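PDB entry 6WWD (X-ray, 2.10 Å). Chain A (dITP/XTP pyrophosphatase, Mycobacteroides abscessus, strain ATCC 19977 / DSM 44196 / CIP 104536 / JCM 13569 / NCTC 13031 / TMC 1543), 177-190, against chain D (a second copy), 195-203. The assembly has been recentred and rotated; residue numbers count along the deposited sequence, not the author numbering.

Chain A (177-190) EKDAVSHRGRALAA
Chain D 195-203: LRNLVNLGR

The most unusual feature of this contact is a very short hydrogen bond: Ser182(A) OG donates to Asn200(D) OD1 at 2.4 Å. The same hydroxyl oxygen accepts a weak hydrogen bond from Gly202(D) N at 3.2 Å (N-H...O angle 123°), so one small side chain, chi1 m at -80°, ties a helix to both a side chain and the backbone of its partner.

Chain A contributes a continuous helix, 177-190, with phi near -70° and psi between about -20° and -46°. Chain D starts in a helix through Arg196(D) and Asn197(D), is extended by Val199(D) (-66/96) and Asn200(D) (-124/84), then turns at Leu201(D) (-76/-52) and Gly202(D) (-55/-11). The two run in opposite senses: Ser182(A) CA lies 4.9 Å from Gly202(D) CA, and Ala189(A) CA lies 5.3 Å from Arg196(D) CA. Together they bury 584 Å².

The two glycines permit close approach. At Gly202(D), an ideal CB would sit 2.4 Å from Lys178(A) O, a clash, and 3.3 Å from Ser182(A) OG. At Gly185(A), an ideal CB would come within 3.0 Å of Leu201(D) CD1; without one, Gly185(A) CA and Leu201(D) CD1 are 4.2 Å apart. Separately, Ala189(A) points its CB toward chain D, and Ala189(A) CB packs 4.0 Å from Arg196(D) CA.

Arg186(A) has 107 Å² covered by chain D, the largest value of any residue in either stretch. Its CA-to-CB bond points sideways, but the extended chain (chi1 m, chi2 t, chi3 t, chi4 164°) brings the guanidinium to chain D. Arg186(A) NE donates to Asn197(D) O at 2.6 Å, and Arg186(A) NH2 adds a weak hydrogen bond to the same oxygen at 3.0 Å. Asn197(D) OD1 lies over one guanidinium face and Asn200(D) OD1 over the opposite one, so polar oxygens flank the cation. Both asparagines have chi1 t, and the ends of their side chains come nearer to chain A than their CA-to-CB directions suggest.

A water bridges the backbones, donating to Ser182(A) O at 3.2 Å and to Val199(D) O at 2.7 Å, while weakly accepting from Leu201(D) N at 3.4 Å. Nearby, Val181(A), chi1 t, points toward chain D and sets Val181(A) CG1 4.3 Å from Leu201(D) CB, an apolar pair beside the polar serine; Val181(A) CG1 also lies 3.8 Å from Gly202(D) N. Lys178(A) CE closes the end of the contact, 3.2 Å from Gly202(D) O.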

# COMPACT_ATOMS: atom_id res chain seq x y z
N GLU A 177 -21.14 -25.50 8.67
CA GLU A 177 -20.64 -24.16 8.96
C GLU A 177 -19.85 -23.58 7.80
O GLU A 177 -19.98 -22.40 7.48
CB GLU A 177 -19.78 -24.18 10.22
CG GLU A 177 -20.56 -24.42 11.49
CD GLU A 177 -19.66 -24.78 12.64
OE1 GLU A 177 -18.78 -25.64 12.47
OE2 GLU A 177 -19.83 -24.19 13.73
N LYS A 178 -19.00 -24.39 7.16
CA LYS A 178 -18.22 -23.87 6.05
C LYS A 178 -19.09 -23.54 4.84
O LYS A 178 -18.70 -22.71 4.02
CB LYS A 178 -17.12 -24.86 5.67
CG LYS A 178 -16.13 -25.10 6.81
CD LYS A 178 -14.82 -25.71 6.31
CE LYS A 178 -13.77 -24.63 6.02
NZ LYS A 178 -12.52 -25.21 5.43
N ASP A 179 -20.28 -24.15 4.73
CA ASP A 179 -21.20 -23.79 3.66
C ASP A 179 -21.74 -22.38 3.84
O ASP A 179 -21.90 -21.63 2.87
CB ASP A 179 -22.35 -24.80 3.61
CG ASP A 179 -23.13 -24.77 2.30
OD1 ASP A 179 -22.73 -24.05 1.36
OD2 ASP A 179 -24.16 -25.47 2.20
N ALA A 180 -22.03 -21.99 5.09
CA ALA A 180 -22.68 -20.71 5.37
C ALA A 180 -21.77 -19.51 5.13
O ALA A 180 -22.27 -18.40 4.97
CB ALA A 180 -23.19 -20.69 6.81
N VAL A 181 -20.45 -19.71 5.11
CA VAL A 181 -19.52 -18.60 4.90
C VAL A 181 -19.38 -18.27 3.42
O VAL A 181 -19.25 -17.10 3.04
CB VAL A 181 -18.16 -18.94 5.56
CG1 VAL A 181 -17.09 -17.94 5.16
CG2 VAL A 181 -18.32 -18.98 7.08
N SER A 182 -19.41 -19.28 2.54
CA SER A 182 -19.44 -19.01 1.11
C SER A 182 -20.78 -18.44 0.67
O SER A 182 -20.84 -17.65 -0.28
CB SER A 182 -19.12 -20.28 0.31
OG SER A 182 -17.73 -20.53 0.27
N HIS A 183 -21.88 -18.84 1.33
CA HIS A 183 -23.19 -18.31 0.99
C HIS A 183 -23.29 -16.82 1.29
O HIS A 183 -23.83 -16.05 0.49
CB HIS A 183 -24.29 -19.06 1.75
CG HIS A 183 -24.60 -20.42 1.18
ND1 HIS A 183 -25.40 -21.33 1.84
CD2 HIS A 183 -24.23 -21.01 0.02
CE1 HIS A 183 -25.51 -22.42 1.11
NE2 HIS A 183 -24.81 -22.26 0.00
N ARG A 184 -22.78 -16.40 2.45
CA ARG A 184 -22.77 -14.98 2.80
C ARG A 184 -21.77 -14.19 1.95
O ARG A 184 -22.03 -13.03 1.62
CB ARG A 184 -22.45 -14.82 4.29
N GLY A 185 -20.64 -14.79 1.60
CA GLY A 185 -19.70 -14.12 0.70
C GLY A 185 -20.29 -13.87 -0.67
O GLY A 185 -20.16 -12.79 -1.24
N ARG A 186 -20.94 -14.90 -1.24
CA ARG A 186 -21.57 -14.76 -2.55
C ARG A 186 -22.80 -13.85 -2.51
O ARG A 186 -23.13 -13.22 -3.52
CB ARG A 186 -21.91 -16.15 -3.09
CG ARG A 186 -20.68 -16.98 -3.36
CD ARG A 186 -21.00 -18.45 -3.53
NE ARG A 186 -19.84 -19.18 -4.02
CZ ARG A 186 -19.70 -20.50 -3.98
NH1 ARG A 186 -20.66 -21.25 -3.45
NH2 ARG A 186 -18.60 -21.07 -4.46
N ALA A 187 -23.50 -13.80 -1.37
CA ALA A 187 -24.64 -12.89 -1.21
C ALA A 187 -24.17 -11.44 -1.13
O ALA A 187 -24.85 -10.53 -1.64
CB ALA A 187 -25.46 -13.25 0.03
N LEU A 188 -23.05 -11.20 -0.46
CA LEU A 188 -22.48 -9.86 -0.43
C LEU A 188 -22.01 -9.43 -1.81
O LEU A 188 -22.16 -8.27 -2.20
CB LEU A 188 -21.33 -9.80 0.57
CG LEU A 188 -21.65 -9.74 2.05
CD1 LEU A 188 -20.35 -9.71 2.82
CD2 LEU A 188 -22.47 -8.48 2.34
N ALA A 189 -21.40 -10.36 -2.56
CA ALA A 189 -20.91 -10.05 -3.90
C ALA A 189 -22.05 -9.65 -4.82
O ALA A 189 -21.89 -8.78 -5.68
CB ALA A 189 -20.15 -11.24 -4.47
N ALA A 190 -23.24 -10.23 -4.60
CA ALA A 190 -24.39 -9.91 -5.42
C ALA A 190 -25.02 -8.59 -5.01
O ALA A 190 -25.74 -7.98 -5.81
CB ALA A 190 -25.42 -11.04 -5.33
N LEU D 195 -18.59 -13.96 -11.52
CA LEU D 195 -17.70 -13.35 -10.54
C LEU D 195 -18.24 -13.54 -9.12
O LEU D 195 -17.45 -13.74 -8.18
CB LEU D 195 -17.50 -11.86 -10.84
CG LEU D 195 -16.79 -11.49 -12.14
CD1 LEU D 195 -16.08 -10.18 -12.02
CD2 LEU D 195 -15.82 -12.58 -12.59
N ARG D 196 -19.56 -13.53 -8.95
CA ARG D 196 -20.14 -13.69 -7.62
C ARG D 196 -19.89 -15.09 -7.07
O ARG D 196 -19.42 -15.23 -5.93
CB ARG D 196 -21.64 -13.38 -7.67
N ASN D 197 -20.17 -16.13 -7.85
CA ASN D 197 -20.02 -17.49 -7.34
C ASN D 197 -18.57 -17.83 -7.03
O ASN D 197 -18.27 -18.49 -6.03
CB ASN D 197 -20.58 -18.50 -8.35
CG ASN D 197 -20.62 -19.93 -7.79
OD1 ASN D 197 -21.57 -20.30 -7.09
ND2 ASN D 197 -19.61 -20.73 -8.11
N LEU D 198 -17.64 -17.38 -7.88
CA LEU D 198 -16.27 -17.84 -7.72
C LEU D 198 -15.57 -17.20 -6.51
O LEU D 198 -14.53 -17.71 -6.08
CB LEU D 198 -15.50 -17.61 -9.02
N VAL D 199 -16.12 -16.12 -5.96
CA VAL D 199 -15.72 -15.66 -4.62
C VAL D 199 -16.16 -16.74 -3.64
O VAL D 199 -17.32 -16.79 -3.23
CB VAL D 199 -16.32 -14.28 -4.28
CG1 VAL D 199 -16.17 -13.96 -2.80
CG2 VAL D 199 -15.65 -13.19 -5.09
N ASN D 200 -15.24 -17.64 -3.29
CA ASN D 200 -15.55 -18.84 -2.51
C ASN D 200 -14.68 -18.87 -1.25
O ASN D 200 -13.65 -19.54 -1.20
CB ASN D 200 -15.35 -20.06 -3.37
CG ASN D 200 -15.85 -21.31 -2.72
OD1 ASN D 200 -16.39 -21.28 -1.61
ND2 ASN D 200 -15.71 -22.44 -3.41
N LEU D 201 -15.14 -18.16 -0.22
CA LEU D 201 -14.31 -17.91 0.96
C LEU D 201 -14.22 -19.13 1.86
O LEU D 201 -13.11 -19.55 2.22
CB LEU D 201 -14.87 -16.72 1.74
CG LEU D 201 -14.73 -15.43 0.96
CD1 LEU D 201 -15.63 -14.38 1.54
CD2 LEU D 201 -13.29 -14.99 1.00
N GLY D 202 -15.36 -19.71 2.23
CA GLY D 202 -15.37 -20.89 3.09
C GLY D 202 -14.55 -22.05 2.58
O GLY D 202 -14.33 -23.00 3.33
N ARG D 203 -14.10 -22.00 1.33
CA ARG D 203 -13.31 -23.06 0.71
C ARG D 203 -14.02 -24.40 0.77
O ARG D 203 -14.06 -25.14 -0.21
CB ARG D 203 -11.93 -23.16 1.36
O HOH W 1 -17.94 -16.34 -0.63